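Local coordinates for molybdenum-binding-protein (Azotobacter vinelandii, PDB 1H9M) that binds molybdate in the cytoplasm, probably cooperatively, and takes part in molybdate homeostasis, at the interface of chains A and B. Coordinates in Å, arbitrary orientation; residue numbers count along the deposited sequence, not the author numbering. Chains: chain A/B, Molybdenum-binding-protein.

The interface of chains A and B. Residues chain A 43, 45-46; chain B 27, 41, 81, 136.
The side-chain hydroxyl OG1 of A:Thr43 is gripped from both chains. From across the interface, B:Arg81 NH1 donates a hydrogen bond to A:Thr43 OG1 over 3.0 Å, and the oxygen lies close to the guanidinium plane. Within chain A, the backbone N of A:Ser46 donates to the same oxygen at 3.2 Å, so that A:Thr43 OG1 caps the start of helix 44-49. The hydroxyl OG of A:Ser46 is a further donor to it. A:Thr43 OG1 stands between its own backbone N and carbonyl carbon (chi1 58°), where it can serve the helix and the arginine together.

The guanidinium is held end-on by B:Glu27 of its own chain. NH2 of B:Arg81 forms a salt bridge with B:Glu27 OE2 at 2.8 Å, while NH1 donates a hydrogen bond to OE1. Both carboxylate oxygens are met from above their plane. This pairing fixes the rotation of the guanidinium and aims NH1 at the threonine. An alanine in place of B:Arg81 would probably leave the B:Glu27 carboxylate without its charge mate and A:Thr43 OG1 without its cross-chain donor.

A:Glu45 is poorly ordered, so its contacts carry less weight. Its CG sits above one guanidinium face, offset toward the rim. Its backbone N reaches B:Glu27 OE1 through a water, which stands 2.7 Å from that oxygen. On the apolar side, the methyl CG2 of A:Thr43 meets B:Val41 CG2 at 3.7 Å.

The patch joins two copies in the deposited trimer and may help hold it together. A:Thr43 ends strand 37-43, and helix 44-49 follows directly. In chain B, the loop residue B:Arg81 reaches toward B:Glu27 on strand 25-32. A:Thr43 and A:Ser46 also belong to a molybdate pocket, so the contact probably lies next to bound molybdate.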
loop_
_atom_site.group_PDB
_atom_site.type_symbol
_atom_site.label_atom_id
_atom_site.label_comp_id
_atom_site.label_asym_id
_atom_site.label_seq_id
_atom_site.Cartn_x
_atom_site.Cartn_y
_atom_site.Cartn_z
ATOM N N THR A 43 -4.407 -12.956 3.415
ATOM C CA THR A 43 -3.882 -14.332 3.200
ATOM C C THR A 43 -4.917 -15.359 3.656
ATOM O O THR A 43 -5.714 -15.110 4.547
ATOM C CB THR A 43 -2.613 -14.586 3.955
ATOM O OG1 THR A 43 -2.768 -14.381 5.418
ATOM C CG2 THR A 43 -1.525 -13.600 3.487
ATOM N N GLU A 45 -4.312 -18.045 5.245
ATOM C CA GLU A 45 -3.972 -18.353 6.642
ATOM C C GLU A 45 -4.657 -17.395 7.604
ATOM O O GLU A 45 -5.315 -17.805 8.583
ATOM C CB GLU A 45 -2.447 -18.381 6.747
ATOM C CG GLU A 45 -1.928 -18.454 8.175
ATOM C CD GLU A 45 -2.279 -19.752 8.875
ATOM O OE1 GLU A 45 -2.824 -20.650 8.209
ATOM O OE2 GLU A 45 -2.015 -19.882 10.093
ATOM N N SER A 46 -4.741 -16.078 7.247
ATOM C CA SER A 46 -5.535 -15.184 8.118
ATOM C C SER A 46 -7.001 -15.463 8.057
ATOM O O SER A 46 -7.735 -15.342 9.060
ATOM C CB SER A 46 -5.271 -13.704 7.691
ATOM O OG SER A 46 -3.993 -13.358 8.183
ATOM N N GLU B 27 3.239 -17.157 -0.658
ATOM C CA GLU B 27 3.414 -16.639 0.675
ATOM C C GLU B 27 4.814 -17.066 1.176
ATOM O O GLU B 27 5.055 -18.290 1.155
ATOM C CB GLU B 27 2.353 -17.186 1.636
ATOM C CG GLU B 27 2.648 -16.671 3.030
ATOM C CD GLU B 27 1.669 -17.153 4.080
ATOM O OE1 GLU B 27 0.448 -17.104 3.894
ATOM O OE2 GLU B 27 2.207 -17.596 5.134
ATOM N N VAL B 41 3.606 -11.571 0.946
ATOM C CA VAL B 41 2.997 -12.111 -0.263
ATOM C C VAL B 41 3.610 -11.104 -1.415
ATOM O O VAL B 41 3.436 -10.427 -1.567
ATOM C CB VAL B 41 1.481 -11.906 -0.280
ATOM C CG1 VAL B 41 0.868 -12.496 -1.561
ATOM C CG2 VAL B 41 0.869 -12.802 0.841
ATOM N N ARG B 81 -0.538 -9.920 9.016
ATOM C CA ARG B 81 0.285 -11.028 9.543
ATOM C C ARG B 81 1.482 -10.588 10.392
ATOM O O ARG B 81 2.109 -11.455 11.042
ATOM C CB ARG B 81 0.811 -11.839 8.386
ATOM C CG ARG B 81 -0.260 -12.592 7.541
ATOM C CD ARG B 81 -0.779 -13.741 8.441
ATOM N NE ARG B 81 0.219 -14.803 8.555
ATOM C CZ ARG B 81 0.421 -15.652 7.540
ATOM N NH1 ARG B 81 -0.269 -15.647 6.391
ATOM N NH2 ARG B 81 1.404 -16.551 7.645
ATOM N N ALA B 136 0.771 -8.443 4.973
ATOM C CA ALA B 136 1.700 -9.281 4.232
ATOM C C ALA B 136 1.922 -8.843 2.790
ATOM O O ALA B 136 3.028 -8.969 2.227
ATOM C CB ALA B 136 1.345 -10.785 4.162
HETATM O O HOH W 1 -2.019 -18.002 3.236
#